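Local coordinates for adenylate cyclase-like protein (Chlamydia trachomatis, PDB 3GQS), which is of unknown function but contains this forkhead-associated (FHA) domain, a fold that typically recognises phosphothreonine and so may bind phosphorylated partners, at residues Y27-D32 against A36-S41; I62-L65 against G70-V73; M43-Q48 against G93-L98. All coordinates share one frame; numbering follows the deposited sequence.

Contact 1: Y27-D32 against A36-S41; sequences YIVGSD and ADIVLS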
loop_
_atom_site.group_PDB
_atom_site.type_symbol
_atom_site.label_atom_id
_atom_site.label_comp_id
_atom_site.label_asym_id
_atom_site.label_seq_id
_atom_site.Cartn_x
_atom_site.Cartn_y
_atom_site.Cartn_z
ATOM N N TYR A 27 -3.623 0.638 -7.488
ATOM C CA TYR A 27 -3.237 1.933 -6.927
ATOM C C TYR A 27 -1.739 1.951 -6.628
ATOM O O TYR A 27 -1.202 1.072 -6.040
ATOM C CB TYR A 27 -3.997 2.211 -5.615
ATOM C CG TYR A 27 -5.501 2.343 -5.765
ATOM C CD1 TYR A 27 -6.124 3.572 -5.738
ATOM C CD2 TYR A 27 -6.291 1.220 -5.850
ATOM C CE1 TYR A 27 -7.496 3.668 -5.846
ATOM C CE2 TYR A 27 -7.658 1.324 -5.989
ATOM C CZ TYR A 27 -8.250 2.528 -6.006
ATOM O OH TYR A 27 -9.642 2.578 -6.144
ATOM N N ILE A 28 -1.083 2.982 -7.041
ATOM C CA ILE A 28 0.343 3.106 -6.815
ATOM C C ILE A 28 0.547 3.992 -5.596
ATOM O O ILE A 28 -0.029 5.041 -5.517
ATOM C CB ILE A 28 0.998 3.747 -8.017
ATOM C CG1 ILE A 28 0.812 2.813 -9.263
ATOM C CG2 ILE A 28 2.458 4.030 -7.763
ATOM C CD1 ILE A 28 1.238 3.483 -10.617
ATOM N N VAL A 29 1.359 3.537 -4.672
ATOM C CA VAL A 29 1.654 4.312 -3.454
ATOM C C VAL A 29 3.095 4.859 -3.622
ATOM O O VAL A 29 3.989 4.122 -3.873
ATOM C CB VAL A 29 1.516 3.459 -2.164
ATOM C CG1 VAL A 29 1.864 4.325 -0.822
ATOM C CG2 VAL A 29 0.128 2.843 -2.077
ATOM N N GLY A 30 3.274 6.151 -3.524
ATOM C CA GLY A 30 4.614 6.711 -3.605
ATOM C C GLY A 30 4.663 8.142 -3.119
ATOM O O GLY A 30 3.664 8.664 -2.651
ATOM N N SER A 31 5.831 8.763 -3.274
ATOM C CA SER A 31 6.065 10.147 -2.853
ATOM C C SER A 31 5.899 11.190 -3.961
ATOM O O SER A 31 5.774 12.374 -3.641
ATOM C CB SER A 31 7.470 10.288 -2.240
ATOM O OG SER A 31 8.506 9.777 -3.088
ATOM N N ASP A 32 5.902 10.760 -5.234
ATOM C CA ASP A 32 5.742 11.676 -6.396
ATOM C C ASP A 32 4.274 11.695 -6.934
ATOM O O ASP A 32 3.799 10.693 -7.462
ATOM C CB ASP A 32 6.702 11.243 -7.498
ATOM C CG ASP A 32 6.672 12.152 -8.730
ATOM O OD1 ASP A 32 5.831 13.070 -8.860
ATOM O OD2 ASP A 32 7.555 11.929 -9.590
ATOM N N ALA A 36 2.219 8.583 -8.545
ATOM C CA ALA A 36 1.515 7.845 -7.520
ATOM C C ALA A 36 0.057 8.273 -7.445
ATOM O O ALA A 36 -0.279 9.419 -7.710
ATOM C CB ALA A 36 2.224 7.975 -6.105
ATOM N N ASP A 37 -0.799 7.310 -7.086
ATOM C CA ASP A 37 -2.230 7.581 -6.763
ATOM C C ASP A 37 -2.484 7.907 -5.262
ATOM O O ASP A 37 -3.364 8.691 -4.947
ATOM C CB ASP A 37 -3.070 6.377 -7.146
ATOM C CG ASP A 37 -2.806 5.936 -8.596
ATOM O OD1 ASP A 37 -2.879 6.752 -9.490
ATOM O OD2 ASP A 37 -2.450 4.804 -8.797
ATOM N N ILE A 38 -1.717 7.277 -4.380
ATOM C CA ILE A 38 -1.750 7.596 -2.908
ATOM C C ILE A 38 -0.369 8.216 -2.625
ATOM O O ILE A 38 0.667 7.551 -2.681
ATOM C CB ILE A 38 -2.056 6.352 -2.037
ATOM C CG1 ILE A 38 -3.446 5.763 -2.441
ATOM C CG2 ILE A 38 -1.975 6.731 -0.533
ATOM C CD1 ILE A 38 -3.747 4.330 -1.972
ATOM N N VAL A 39 -0.355 9.529 -2.459
ATOM C CA VAL A 39 0.905 10.238 -2.371
ATOM C C VAL A 39 1.241 10.479 -0.888
ATOM O O VAL A 39 0.508 11.169 -0.162
ATOM C CB VAL A 39 0.892 11.537 -3.175
ATOM C CG1 VAL A 39 2.345 12.177 -3.231
ATOM C CG2 VAL A 39 0.324 11.282 -4.544
ATOM N N LEU A 40 2.374 9.929 -0.479
ATOM C CA LEU A 40 2.918 10.092 0.894
ATOM C C LEU A 40 4.237 10.880 0.851
ATOM O O LEU A 40 5.199 10.483 0.185
ATOM C CB LEU A 40 3.179 8.728 1.541
ATOM C CG LEU A 40 2.082 7.658 1.386
ATOM C CD1 LEU A 40 2.630 6.225 1.597
ATOM C CD2 LEU A 40 0.928 8.007 2.342
ATOM N N SER A 41 4.283 11.983 1.570
ATOM C CA SER A 41 5.404 12.951 1.441
ATOM C C SER A 41 6.743 12.568 2.130
ATOM O O SER A 41 7.679 13.317 2.079
ATOM C CB SER A 41 4.952 14.338 1.909
ATOM O OG SER A 41 4.451 14.287 3.234
#

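Contact 2: I62-L65 against G70-V73; sequences IEDL and GVIV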
loop_
_atom_site.group_PDB
_atom_site.type_symbol
_atom_site.label_atom_id
_atom_site.label_comp_id
_atom_site.label_asym_id
_atom_site.label_seq_id
_atom_site.Cartn_x
_atom_site.Cartn_y
_atom_site.Cartn_z
ATOM N N ILE A 62 -0.096 -7.151 -3.334
ATOM C CA ILE A 62 0.781 -6.013 -3.217
ATOM C C ILE A 62 2.064 -6.389 -3.904
ATOM O O ILE A 62 2.455 -7.543 -3.966
ATOM C CB ILE A 62 1.051 -5.602 -1.767
ATOM C CG1 ILE A 62 1.977 -4.379 -1.739
ATOM C CG2 ILE A 62 1.632 -6.783 -0.977
ATOM C CD1 ILE A 62 1.709 -3.400 -0.561
ATOM N N GLU A 63 2.720 -5.360 -4.402
ATOM C CA GLU A 63 3.818 -5.513 -5.318
ATOM C C GLU A 63 4.824 -4.419 -5.060
ATOM O O GLU A 63 4.449 -3.278 -4.888
ATOM C CB GLU A 63 3.212 -5.320 -6.701
ATOM C CG GLU A 63 4.032 -5.665 -7.797
ATOM C CD GLU A 63 3.182 -5.780 -9.061
ATOM O OE1 GLU A 63 2.626 -4.749 -9.507
ATOM O OE2 GLU A 63 3.044 -6.907 -9.547
ATOM N N ASP A 64 6.084 -4.770 -5.073
ATOM C CA ASP A 64 7.160 -3.795 -4.952
ATOM C C ASP A 64 7.588 -3.245 -6.322
ATOM O O ASP A 64 7.865 -4.001 -7.218
ATOM C CB ASP A 64 8.347 -4.453 -4.258
ATOM C CG ASP A 64 9.456 -3.470 -3.940
ATOM O OD1 ASP A 64 9.281 -2.241 -4.154
ATOM O OD2 ASP A 64 10.506 -3.921 -3.465
ATOM N N LEU A 65 7.634 -1.922 -6.465
ATOM C CA LEU A 65 7.959 -1.284 -7.761
ATOM C C LEU A 65 9.406 -0.816 -7.854
ATOM O O LEU A 65 9.669 0.329 -8.179
ATOM C CB LEU A 65 7.041 -0.092 -8.027
ATOM C CG LEU A 65 5.531 -0.338 -7.979
ATOM C CD1 LEU A 65 4.851 1.015 -8.113
ATOM C CD2 LEU A 65 5.074 -1.325 -9.071
ATOM N N GLY A 70 12.199 -1.160 -0.055
ATOM C CA GLY A 70 11.467 -2.423 -0.077
ATOM C C GLY A 70 10.069 -2.267 0.466
ATOM O O GLY A 70 9.658 -1.200 0.904
ATOM N N VAL A 71 9.328 -3.357 0.419
ATOM C CA VAL A 71 7.957 -3.404 0.921
ATOM C C VAL A 71 7.909 -4.505 1.967
ATOM O O VAL A 71 8.196 -5.663 1.658
ATOM C CB VAL A 71 6.946 -3.673 -0.200
ATOM C CG1 VAL A 71 5.565 -3.945 0.409
ATOM C CG2 VAL A 71 6.887 -2.497 -1.173
ATOM N N ILE A 72 7.616 -4.116 3.205
ATOM C CA ILE A 72 7.628 -5.023 4.366
ATOM C C ILE A 72 6.202 -5.273 4.793
ATOM O O ILE A 72 5.462 -4.326 5.066
ATOM C CB ILE A 72 8.361 -4.438 5.611
ATOM C CG1 ILE A 72 9.848 -4.235 5.333
ATOM C CG2 ILE A 72 8.197 -5.366 6.849
ATOM C CD1 ILE A 72 10.698 -4.315 6.589
ATOM N N VAL A 73 5.811 -6.550 4.822
ATOM C CA VAL A 73 4.493 -6.926 5.350
ATOM C C VAL A 73 4.734 -7.742 6.634
ATOM O O VAL A 73 5.482 -8.734 6.652
ATOM C CB VAL A 73 3.579 -7.677 4.303
ATOM C CG1 VAL A 73 2.159 -7.887 4.873
ATOM C CG2 VAL A 73 3.484 -6.890 3.005
HETATM O O HOH W 1 10.551 -5.423 -0.951
#

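Contact 3: M43-Q48 against G93-L98; sequences MSISRQ and GTTLFL. With PO4 (phosphate ion), chain C.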
loop_
_atom_site.group_PDB
_atom_site.type_symbol
_atom_site.label_atom_id
_atom_site.label_comp_id
_atom_site.label_asym_id
_atom_site.label_seq_id
_atom_site.Cartn_x
_atom_site.Cartn_y
_atom_site.Cartn_z
ATOM N N MET A 43 10.322 11.238 2.795
ATOM C CA MET A 43 11.596 11.082 2.073
ATOM C C MET A 43 12.036 9.631 1.815
ATOM O O MET A 43 12.778 9.377 0.879
ATOM C CB MET A 43 12.719 11.796 2.849
ATOM C CG MET A 43 12.730 13.325 2.743
ATOM S SD MET A 43 13.429 14.017 1.203
ATOM C CE MET A 43 11.925 14.151 0.183
ATOM N N SER A 44 11.596 8.695 2.652
ATOM C CA SER A 44 12.032 7.280 2.589
ATOM C C SER A 44 11.107 6.417 1.702
ATOM O O SER A 44 11.245 5.187 1.623
ATOM C CB SER A 44 12.105 6.688 3.999
ATOM O OG SER A 44 10.790 6.601 4.539
ATOM N N ILE A 45 10.141 7.096 1.087
ATOM C CA ILE A 45 9.211 6.494 0.120
ATOM C C ILE A 45 9.639 6.845 -1.353
ATOM O O ILE A 45 9.762 8.005 -1.779
ATOM C CB ILE A 45 7.734 6.881 0.447
ATOM C CG1 ILE A 45 7.362 6.380 1.868
ATOM C CG2 ILE A 45 6.729 6.241 -0.522
ATOM C CD1 ILE A 45 5.988 6.890 2.409
ATOM N N SER A 46 9.853 5.804 -2.128
ATOM C CA SER A 46 10.155 5.950 -3.545
ATOM C C SER A 46 9.064 6.744 -4.292
ATOM O O SER A 46 7.908 6.814 -3.859
ATOM C CB SER A 46 10.404 4.580 -4.156
ATOM O OG SER A 46 11.675 4.127 -3.721
ATOM N N ARG A 47 9.462 7.378 -5.383
ATOM C CA ARG A 47 8.551 8.189 -6.191
ATOM C C ARG A 47 7.297 7.353 -6.514
ATOM O O ARG A 47 6.163 7.784 -6.355
ATOM C CB ARG A 47 9.223 8.638 -7.462
ATOM C CG ARG A 47 10.296 9.669 -7.243
ATOM C CD ARG A 47 11.168 9.912 -8.474
ATOM N NE ARG A 47 12.280 10.810 -8.172
ATOM C CZ ARG A 47 13.446 10.459 -7.608
ATOM N NH1 ARG A 47 13.723 9.213 -7.278
ATOM N NH2 ARG A 47 14.387 11.362 -7.437
ATOM N N GLN A 48 7.559 6.128 -6.896
ATOM C CA GLN A 48 6.537 5.079 -6.921
ATOM C C GLN A 48 7.104 3.826 -6.301
ATOM O O GLN A 48 8.100 3.294 -6.705
ATOM C CB GLN A 48 6.001 4.838 -8.358
ATOM C CG GLN A 48 7.034 4.276 -9.364
ATOM C CD GLN A 48 6.452 4.227 -10.777
ATOM O OE1 GLN A 48 5.325 3.728 -10.988
ATOM N NE2 GLN A 48 7.191 4.758 -11.743
ATOM N N GLY A 93 9.285 2.496 3.876
ATOM C CA GLY A 93 10.166 3.458 4.483
ATOM C C GLY A 93 9.794 3.464 5.958
ATOM O O GLY A 93 9.714 2.418 6.586
ATOM N N THR A 94 9.528 4.645 6.480
ATOM C CA THR A 94 9.152 4.812 7.882
ATOM C C THR A 94 7.631 4.938 8.005
ATOM O O THR A 94 7.098 5.108 9.094
ATOM C CB THR A 94 9.815 6.049 8.473
ATOM O OG1 THR A 94 9.334 7.193 7.770
ATOM C CG2 THR A 94 11.319 5.979 8.327
ATOM N N THR A 95 6.937 4.822 6.876
ATOM C CA THR A 95 5.496 4.929 6.864
ATOM C C THR A 95 4.823 3.539 7.048
ATOM O O THR A 95 5.281 2.532 6.562
ATOM C CB THR A 95 5.014 5.679 5.596
ATOM O OG1 THR A 95 5.465 7.043 5.672
ATOM C CG2 THR A 95 3.496 5.649 5.465
ATOM N N LEU A 96 3.742 3.520 7.804
ATOM C CA LEU A 96 3.024 2.299 8.145
ATOM C C LEU A 96 1.615 2.441 7.607
ATOM O O LEU A 96 1.037 3.499 7.661
ATOM C CB LEU A 96 3.011 2.078 9.664
ATOM C CG LEU A 96 4.326 1.731 10.381
ATOM C CD1 LEU A 96 4.109 1.623 11.964
ATOM C CD2 LEU A 96 5.016 0.471 9.828
ATOM N N PHE A 97 1.089 1.384 7.033
ATOM C CA PHE A 97 -0.325 1.361 6.649
ATOM C C PHE A 97 -0.927 -0.007 6.674
ATOM O O PHE A 97 -0.237 -1.028 6.781
ATOM C CB PHE A 97 -0.549 2.023 5.306
ATOM C CG PHE A 97 -0.113 1.208 4.119
ATOM C CD1 PHE A 97 -0.950 0.217 3.587
ATOM C CD2 PHE A 97 1.088 1.471 3.501
ATOM C CE1 PHE A 97 -0.601 -0.502 2.450
ATOM C CE2 PHE A 97 1.460 0.735 2.373
ATOM C CZ PHE A 97 0.592 -0.259 1.841
ATOM N N LEU A 98 -2.238 -0.036 6.626
ATOM C CA LEU A 98 -2.940 -1.319 6.509
ATOM C C LEU A 98 -4.267 -1.183 5.815
ATOM O O LEU A 98 -4.767 -0.065 5.613
ATOM C CB LEU A 98 -3.109 -2.027 7.860
ATOM C CG LEU A 98 -3.983 -1.474 8.967
ATOM C CD1 LEU A 98 -5.334 -0.974 8.535
ATOM C CD2 LEU A 98 -4.125 -2.627 9.916
HETATM P P PO4 C . 13.198 5.949 -6.232
HETATM O O1 PO4 C . 13.014 4.515 -6.620
HETATM O O2 PO4 C . 13.353 5.880 -4.687
HETATM O O3 PO4 C . 14.426 6.552 -6.891
HETATM O O4 PO4 C . 12.126 6.935 -6.585
#

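Contact 1: Y27-D32 against A36-S41
Ala-36 drops its methyl group into the hollow above Gly-30, a position with no side chain, and comes within 3.3 Å (CB to Gly-30 N). This is the strand pair at the edge of the mixed sheet in the FHA beta sandwich, where a short loop carries the chain back so that strand 38-39 runs parallel to strand 26-30. Asp-32 O closes that loop by accepting from Ala-36 N. The backbones then mesh: Ile-38 N gives to Ile-28 O, Gly-30 N to Ile-38 O, and Leu-40 N to Gly-30 O. On the core side, Val-29 CG2 nestles 4.1 Å from Ile-38 CB. Ile-38 CD1 continues this row to Tyr-27 CB at 4.2 Å, and strands 4-9 and 18-21 cover the ridge from the other sheet. On the face opposite Val-29 and Ile-38, Val-39 CG1 settles against Ser-31 O, 3.5 Å away. Asp-37, ahead of strand 38-39, binds both backbone polar atoms of Ile-28. Its CG lies beside its own N (chi1 -52°), which swings the carboxylate back over Ile-28. Ile-28 N meets OD2 on its anti side at 2.9 Å, while Ile-28 O takes Asp-37 N together with Ile-38 N.

Contact 2: I62-L65 against G70-V73
Asp-64 and Val-71 reach toward each other from opposite segments and pass side by side, so that the CG2 methyl of the valine rests against the CB-CG-OD1 side of the aspartate, 3.8 Å from Asp-64 OD1. Asp-64 extends its CG away from its backbone N (chi1 -173°), which carries the acid across to the other segment and brings OD2 to 3.8 Å from Gly-70 CA. Further in, Ile-62 and Val-71 meet at a slant. The isoleucine sends its long branch forward, chi1 -179°, and CD1 touches Val-71 CG1 at 4.0 Å, while its short branch CG2 looks more loosely toward Val-73 CG2. Strand 60-64 belongs to the mixed sheet and strand 72-73 to the antiparallel one, so these aliphatic groups fill the interior between the two layers of the FHA sandwich; Val-90 of strand 90-92 touches both Ile-62 and Val-71. No direct hydrogen bond joins the segments. A water does it instead, giving to Asp-64 OD2 at 2.9 Å and accepting from Val-71 N at 2.8 Å. The other carboxylate oxygen, OD1, is tied to Ser-67 OG in the intervening loop. Gly-70, with a positive phi of 88°, turns its carbonyl O to His-49 NE2.

Contact 3: M43-Q48 against G93-L98
Ser-44 carries OG in the cleft between its own N and carbonyl carbon (chi1 67°), and this turns the hydroxyl toward the 93-95 bend. There OG accepts from Thr-94 N at 3.0 Å, a somewhat bent bond, and rests 3.2 Å from Gly-93 CA. Next to it Ile-45 has CG1 beside its backbone N and continues outward, so that its CD1 methyl runs into the Thr-95 side chain roughly at right angles, 3.3 Å from OG1. Asp-42 gathers the hydroxyls: its OD2 is hydrogen-bonded to Ser-44 OG, Thr-94 OG1 and Thr-95 OG1. One carboxylate oxygen thus ties the loop to the start of strand 95-102. Asn-69 holds Ser-44 O as well.

On the outer side of the same loop, Ser-46 and Arg-47 receive a phosphate ion. Ser-46 OG gives to O2 at 2.6 Å, and Lys-68 N is bonded to the same hydroxyl. Arg-47 grips O4 twice, through its backbone N at 3.0 Å and through NH1 at 2.9 Å; its extended chain lies alongside the ion, which sits at the edge of the guanidinium, in its plane. Ser-46 N is bonded to His-49 ND1, and through its other ring nitrogen the histidine joins this loop to the 70-73 segment. Ser-46 to His-49 match the Ser-x-x-His motif of FHA domains, whose serine binds phosphate and whose histidine is structural. The ion probably came from the crystallisation liquor, but a hydroxyl, an amide and a guanidinium converging on it are consistent with a pocket made for the phosphate of a phosphothreonine.

How the contacts relate
Contact 2 is the buried one, largely aliphatic, with a water bridging its two segments. Contact 1 is partly buried, a strand pair at the margin of the mixed sheet held by backbone bonds. Contact 3, at the loop end, is partly buried and mostly polar, with Ile-45 packing on Thr-95 and the phosphate bound by the 43-48 loop alone. Contacts 1 and 2 reach the same mixed sheet, and Ile-28 packs on Leu-65. The loop 43-48 joins contact 3 to contact 1, with Ser-31 OG probably hydrogen-bonded to Ile-45 O and Leu-40 lying against Ile-45. Nested along the chain within contact 3, contact 2 meets it in the core, where Ile-62 touches Phe-97.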